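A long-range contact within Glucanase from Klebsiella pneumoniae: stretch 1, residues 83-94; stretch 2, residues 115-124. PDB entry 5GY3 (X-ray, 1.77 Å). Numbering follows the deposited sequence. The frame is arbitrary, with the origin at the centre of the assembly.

Stretch 1, residues 83-94: NNASDGDTLIAW
Stretch 2 (115-124) ITASLLKYTV

No hydrogen bond crosses this interface, although N84, S86, D89 and T90 all contribute to it; in every closest pair stretch 2 presents a methyl carbon, often against a polar atom of stretch 1. N84 (chi1 p) donates from ND2 to D89 OD2 at 2.7 Å, and T90 (chi1 m) from OG1 to S86 O at 2.8 Å. Across the interface, T123 (chi1 p) turns OG1 back to L119 O, 2.7 Å away, while its CG2 lies 3.7 Å from S86 OG (chi1 m) and 4.0 Å from N84 ND2.

Residues 83-85 are extended loop (phi/psi -90/161, -98/171, -126/114). With A85 as N-cap, a helix starts at S86 (D89 N to A85 O, 3.1 Å) and runs beyond W94; a second is already under way at I115. They run nearly antiparallel at 153°, axes 9.8 Å apart at closest approach. CA-CA distances of 7.2 Å for S86-T123 and 6.0 Å for A93-I115 set the register.

At the closer pair, A93 CB sits 3.6 Å from I115 CG2 and 3.9 Å from T116 CG2 (chi1 p). I115 (m, t) also places CG2 3.6 Å from D89 O and CD1 4.1 Å from I92 CG2 (I92 m, t). One turn on, L119 (m, t) brings CD2 to 3.8 Å from D89 CB (chi1 m, chi2 -41°) and CD1 to 3.6 Å from T90 OG1. The buried area totals 332 Å².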

ATOM      1  N   ASN A  83     -10.886 -13.411   3.713  1.00 19.85           N
ATOM      2  CA  ASN A  83     -10.694 -12.098   4.308  1.00 16.44           C
ATOM      3  C   ASN A  83     -10.219 -11.115   3.243  1.00 16.57           C
ATOM      4  O   ASN A  83      -9.734 -11.497   2.176  1.00 15.50           O
ATOM      5  CB  ASN A  83      -9.687 -12.160   5.459  1.00 21.37           C
ATOM      6  CG  ASN A  83      -9.907 -11.068   6.515  1.00 20.00           C
ATOM      7  OD1 ASN A  83     -11.005 -10.512   6.664  1.00 15.38           O
ATOM      8  ND2 ASN A  83      -8.855 -10.777   7.270  1.00 23.94           N
ATOM      9  N   ASN A  84     -10.372  -9.833   3.548  1.00 15.56           N
ATOM     10  CA  ASN A  84      -9.897  -8.764   2.687  1.00 13.50           C
ATOM     11  C   ASN A  84      -8.554  -8.264   3.203  1.00 14.78           C
ATOM     12  O   ASN A  84      -8.099  -8.629   4.291  1.00 14.41           O
ATOM     13  CB  ASN A  84     -10.912  -7.616   2.646  1.00 13.15           C
ATOM     14  CG  ASN A  84     -11.001  -6.873   3.969  1.00 12.72           C
ATOM     15  OD1 ASN A  84     -11.411  -7.446   4.985  1.00 14.82           O
ATOM     16  ND2 ASN A  84     -10.609  -5.596   3.970  1.00 10.68           N
ATOM     17  N   ALA A  85      -7.916  -7.420   2.403  1.00  7.86           N
ATOM     18  CA  ALA A  85      -6.729  -6.690   2.826  1.00 11.45           C
ATOM     19  C   ALA A  85      -7.030  -5.223   2.562  1.00 11.75           C
ATOM     20  O   ALA A  85      -7.205  -4.821   1.407  1.00 11.40           O
ATOM     21  CB  ALA A  85      -5.472  -7.153   2.083  1.00 12.00           C
ATOM     22  N   SER A  86      -7.124  -4.431   3.632  1.00  9.75           N
ATOM     23  CA  SER A  86      -7.695  -3.097   3.497  1.00 11.66           C
ATOM     24  C   SER A  86      -6.854  -2.187   2.614  1.00 10.45           C
ATOM     25  O   SER A  86      -7.401  -1.257   2.002  1.00  8.91           O
ATOM     26  CB  SER A  86      -7.898  -2.478   4.876  1.00 10.05           C
ATOM     27  OG  SER A  86      -8.745  -3.306   5.645  1.00 10.39           O
ATOM     28  N   ASP A  87      -5.537  -2.410   2.535  1.00  8.11           N
ATOM     29  CA  ASP A  87      -4.763  -1.580   1.621  1.00 10.20           C
ATOM     30  C   ASP A  87      -5.098  -1.914   0.176  1.00  7.93           C
ATOM     31  O   ASP A  87      -5.153  -1.018  -0.667  1.00  7.12           O
ATOM     32  CB  ASP A  87      -3.253  -1.679   1.894  1.00 11.16           C
ATOM     33  CG  ASP A  87      -2.661  -3.069   1.655  1.00 13.86           C
ATOM     34  OD1 ASP A  87      -3.367  -4.099   1.787  1.00 11.83           O
ATOM     35  OD2 ASP A  87      -1.434  -3.114   1.358  1.00 14.63           O
ATOM     36  N   GLY A  88      -5.342  -3.191  -0.127  1.00  9.89           N
ATOM     37  CA  GLY A  88      -5.728  -3.547  -1.485  1.00  8.55           C
ATOM     38  C   GLY A  88      -7.063  -2.941  -1.879  1.00  9.28           C
ATOM     39  O   GLY A  88      -7.196  -2.362  -2.960  1.00  8.96           O
ATOM     40  N   ASP A  89      -8.072  -3.071  -1.002  1.00  8.49           N
ATOM     41  CA  ASP A  89      -9.368  -2.436  -1.254  1.00 10.29           C
ATOM     42  C   ASP A  89      -9.208  -0.941  -1.487  1.00  8.50           C
ATOM     43  O   ASP A  89      -9.870  -0.360  -2.356  1.00  8.42           O
ATOM     44  CB  ASP A  89     -10.330  -2.621  -0.076  1.00  8.06           C
ATOM     45  CG  ASP A  89     -10.504  -4.069   0.367  1.00 12.38           C
ATOM     46  OD1 ASP A  89     -10.596  -4.981  -0.481  1.00 11.80           O
ATOM     47  OD2 ASP A  89     -10.597  -4.273   1.596  1.00 11.97           O
ATOM     48  N   THR A  90      -8.373  -0.295  -0.673  1.00  6.75           N
ATOM     49  CA  THR A  90      -8.152   1.142  -0.800  1.00  7.12           C
ATOM     50  C   THR A  90      -7.535   1.488  -2.147  1.00  8.86           C
ATOM     51  O   THR A  90      -7.958   2.446  -2.811  1.00  7.86           O
ATOM     52  CB  THR A  90      -7.239   1.613   0.339  1.00  8.05           C
ATOM     53  OG1 THR A  90      -7.896   1.423   1.598  1.00  6.09           O
ATOM     54  CG2 THR A  90      -6.855   3.067   0.173  1.00  5.76           C
ATOM     55  N   LEU A  91      -6.505   0.735  -2.552  1.00  6.65           N
ATOM     56  CA  LEU A  91      -5.812   1.023  -3.805  1.00  9.07           C
ATOM     57  C   LEU A  91      -6.752   0.891  -4.990  1.00  8.21           C
ATOM     58  O   LEU A  91      -6.715   1.711  -5.922  1.00  8.39           O
ATOM     59  CB  LEU A  91      -4.628   0.073  -3.968  1.00  6.95           C
ATOM     60  CG  LEU A  91      -3.499   0.286  -2.958  1.00 11.70           C
ATOM     61  CD1 LEU A  91      -2.587  -0.932  -2.935  1.00 12.46           C
ATOM     62  CD2 LEU A  91      -2.727   1.545  -3.307  1.00  9.84           C
ATOM     63  N   ILE A  92      -7.599  -0.142  -4.965  1.00  7.25           N
ATOM     64  CA  ILE A  92      -8.596  -0.346  -6.016  1.00 10.50           C
ATOM     65  C   ILE A  92      -9.565   0.830  -6.065  1.00 10.71           C
ATOM     66  O   ILE A  92      -9.848   1.376  -7.137  1.00  7.81           O
ATOM     67  CB  ILE A  92      -9.334  -1.682  -5.799  1.00 10.93           C
ATOM     68  CG1 ILE A  92      -8.385  -2.869  -6.045  1.00  9.48           C
ATOM     69  CG2 ILE A  92     -10.576  -1.760  -6.693  1.00  9.61           C
ATOM     70  CD1 ILE A  92      -8.861  -4.227  -5.432  1.00  9.48           C
ATOM     71  N   ALA A  93     -10.096   1.233  -4.904  1.00  8.79           N
ATOM     72  CA  ALA A  93     -11.048   2.340  -4.887  1.00  7.57           C
ATOM     73  C   ALA A  93     -10.388   3.636  -5.332  1.00  7.18           C
ATOM     74  O   ALA A  93     -11.022   4.482  -5.976  1.00  7.19           O
ATOM     75  CB  ALA A  93     -11.654   2.506  -3.489  1.00  7.68           C
ATOM     76  N   TRP A  94      -9.126   3.825  -4.954  1.00  5.68           N
ATOM     77  CA  TRP A  94      -8.387   5.024  -5.340  1.00  8.03           C
ATOM     78  C   TRP A  94      -8.138   5.044  -6.842  1.00  9.04           C
ATOM     79  O   TRP A  94      -8.331   6.076  -7.498  1.00  7.98           O
ATOM     80  CB  TRP A  94      -7.065   5.060  -4.566  1.00  7.26           C
ATOM     81  CG  TRP A  94      -6.278   6.310  -4.703  1.00  7.75           C
ATOM     82  CD1 TRP A  94      -6.738   7.559  -5.038  1.00  9.09           C
ATOM     83  CD2 TRP A  94      -4.876   6.443  -4.484  1.00  7.74           C
ATOM     84  NE1 TRP A  94      -5.697   8.459  -5.038  1.00  8.20           N
ATOM     85  CE2 TRP A  94      -4.544   7.797  -4.697  1.00  8.52           C
ATOM     86  CE3 TRP A  94      -3.862   5.546  -4.120  1.00  7.74           C
ATOM     87  CZ2 TRP A  94      -3.240   8.272  -4.579  1.00  9.67           C
ATOM     88  CZ3 TRP A  94      -2.567   6.027  -3.984  1.00  8.04           C
ATOM     89  CH2 TRP A  94      -2.272   7.378  -4.204  1.00 10.34           C
ATOM     90  N   ILE A 115     -16.976   1.172  -2.557  1.00  8.38           N
ATOM     91  CA  ILE A 115     -15.850   0.580  -1.839  1.00  8.41           C
ATOM     92  C   ILE A 115     -15.427   1.463  -0.675  1.00  8.25           C
ATOM     93  O   ILE A 115     -15.171   0.960   0.427  1.00  8.23           O
ATOM     94  CB  ILE A 115     -14.677   0.322  -2.805  1.00  6.72           C
ATOM     95  CG1 ILE A 115     -15.132  -0.620  -3.932  1.00  8.27           C
ATOM     96  CG2 ILE A 115     -13.451  -0.232  -2.047  1.00  8.87           C
ATOM     97  CD1 ILE A 115     -14.222  -0.614  -5.156  1.00  8.86           C
ATOM     98  N   THR A 116     -15.350   2.788  -0.883  1.00  7.75           N
ATOM     99  CA  THR A 116     -14.948   3.647   0.230  1.00  7.97           C
ATOM    100  C   THR A 116     -15.996   3.640   1.338  1.00  9.18           C
ATOM    101  O   THR A 116     -15.645   3.663   2.520  1.00  7.30           O
ATOM    102  CB  THR A 116     -14.651   5.080  -0.229  1.00  7.94           C
ATOM    103  OG1 THR A 116     -15.793   5.662  -0.869  1.00  9.28           O
ATOM    104  CG2 THR A 116     -13.476   5.093  -1.190  1.00  6.10           C
ATOM    105  N   ALA A 117     -17.284   3.591   0.985  1.00  7.42           N
ATOM    106  CA  ALA A 117     -18.304   3.452   2.023  1.00  9.29           C
ATOM    107  C   ALA A 117     -18.154   2.126   2.761  1.00 10.79           C
ATOM    108  O   ALA A 117     -18.307   2.071   3.992  1.00 10.44           O
ATOM    109  CB  ALA A 117     -19.702   3.579   1.423  1.00  8.99           C
ATOM    110  N   SER A 118     -17.832   1.055   2.029  1.00  9.47           N
ATOM    111  CA  SER A 118     -17.584  -0.241   2.661  1.00  9.15           C
ATOM    112  C   SER A 118     -16.359  -0.199   3.568  1.00  8.44           C
ATOM    113  O   SER A 118     -16.348  -0.817   4.640  1.00 11.94           O
ATOM    114  CB  SER A 118     -17.404  -1.327   1.596  1.00 10.97           C
ATOM    115  OG  SER A 118     -18.639  -1.682   1.007  1.00 10.47           O
ATOM    116  N   LEU A 119     -15.308   0.498   3.151  1.00  7.57           N
ATOM    117  CA  LEU A 119     -14.133   0.603   4.006  1.00  7.79           C
ATOM    118  C   LEU A 119     -14.472   1.280   5.330  1.00  9.25           C
ATOM    119  O   LEU A 119     -14.058   0.815   6.394  1.00  8.32           O
ATOM    120  CB  LEU A 119     -13.019   1.345   3.278  1.00  8.21           C
ATOM    121  CG  LEU A 119     -12.275   0.510   2.236  1.00  7.65           C
ATOM    122  CD1 LEU A 119     -11.450   1.439   1.359  1.00  8.91           C
ATOM    123  CD2 LEU A 119     -11.372  -0.508   2.936  1.00 11.50           C
ATOM    124  N   LEU A 120     -15.211   2.395   5.287  1.00  8.37           N
ATOM    125  CA  LEU A 120     -15.568   3.059   6.538  1.00 10.28           C
ATOM    126  C   LEU A 120     -16.472   2.176   7.391  1.00 10.02           C
ATOM    127  O   LEU A 120     -16.304   2.099   8.618  1.00 10.46           O
ATOM    128  CB  LEU A 120     -16.250   4.402   6.263  1.00 10.03           C
ATOM    129  CG  LEU A 120     -15.367   5.452   5.588  1.00  8.25           C
ATOM    130  CD1 LEU A 120     -16.184   6.715   5.305  1.00  8.17           C
ATOM    131  CD2 LEU A 120     -14.124   5.767   6.420  1.00  7.59           C
ATOM    132  N   LYS A 121     -17.432   1.494   6.762  1.00  7.35           N
ATOM    133  CA  LYS A 121     -18.409   0.744   7.542  1.00  9.93           C
ATOM    134  C   LYS A 121     -17.789  -0.489   8.199  1.00 11.62           C
ATOM    135  O   LYS A 121     -18.067  -0.782   9.368  1.00  9.88           O
ATOM    136  CB  LYS A 121     -19.582   0.341   6.657  1.00  9.86           C
ATOM    137  CG  LYS A 121     -20.611  -0.504   7.379  1.00 15.42           C
ATOM    138  CD  LYS A 121     -21.827  -0.746   6.516  1.00 15.29           C
ATOM    139  CE  LYS A 121     -22.841  -1.593   7.280  1.00 21.13           C
ATOM    140  NZ  LYS A 121     -24.012  -1.906   6.430  1.00 27.79           N
ATOM    141  N   TYR A 122     -16.937  -1.217   7.474  1.00 11.06           N
ATOM    142  CA  TYR A 122     -16.478  -2.528   7.923  1.00 10.82           C
ATOM    143  C   TYR A 122     -15.040  -2.597   8.411  1.00 10.61           C
ATOM    144  O   TYR A 122     -14.701  -3.561   9.109  1.00  8.57           O
ATOM    145  CB  TYR A 122     -16.634  -3.552   6.795  1.00 10.40           C
ATOM    146  CG  TYR A 122     -18.066  -3.769   6.405  1.00 10.24           C
ATOM    147  CD1 TYR A 122     -18.899  -4.585   7.167  1.00 13.47           C
ATOM    148  CD2 TYR A 122     -18.590  -3.169   5.268  1.00 10.64           C
ATOM    149  CE1 TYR A 122     -20.222  -4.785   6.802  1.00 14.79           C
ATOM    150  CE2 TYR A 122     -19.906  -3.363   4.898  1.00 13.58           C
ATOM    151  CZ  TYR A 122     -20.714  -4.172   5.665  1.00 16.74           C
ATOM    152  OH  TYR A 122     -22.019  -4.357   5.281  1.00 19.11           O
ATOM    153  N   THR A 123     -14.169  -1.654   8.042  1.00  9.09           N
ATOM    154  CA  THR A 123     -12.773  -1.756   8.458  1.00 10.60           C
ATOM    155  C   THR A 123     -12.328  -0.666   9.424  1.00  9.94           C
ATOM    156  O   THR A 123     -11.252  -0.799  10.024  1.00 10.44           O
ATOM    157  CB  THR A 123     -11.813  -1.749   7.247  1.00 10.37           C
ATOM    158  OG1 THR A 123     -11.630  -0.409   6.759  1.00 11.08           O
ATOM    159  CG2 THR A 123     -12.331  -2.645   6.123  1.00 10.32           C
ATOM    160  N   VAL A 124     -13.103   0.399   9.595  1.00  9.80           N
ATOM    161  CA  VAL A 124     -12.707   1.506  10.461  1.00  8.28           C
ATOM    162  C   VAL A 124     -13.435   1.367  11.785  1.00  9.90           C
ATOM    163  O   VAL A 124     -14.667   1.219  11.819  1.00  8.97           O
ATOM    164  CB  VAL A 124     -12.990   2.865   9.805  1.00  9.12           C
ATOM    165  CG1 VAL A 124     -12.844   3.992  10.841  1.00  9.04           C
ATOM    166  CG2 VAL A 124     -12.015   3.083   8.668  1.00  7.44           C
TER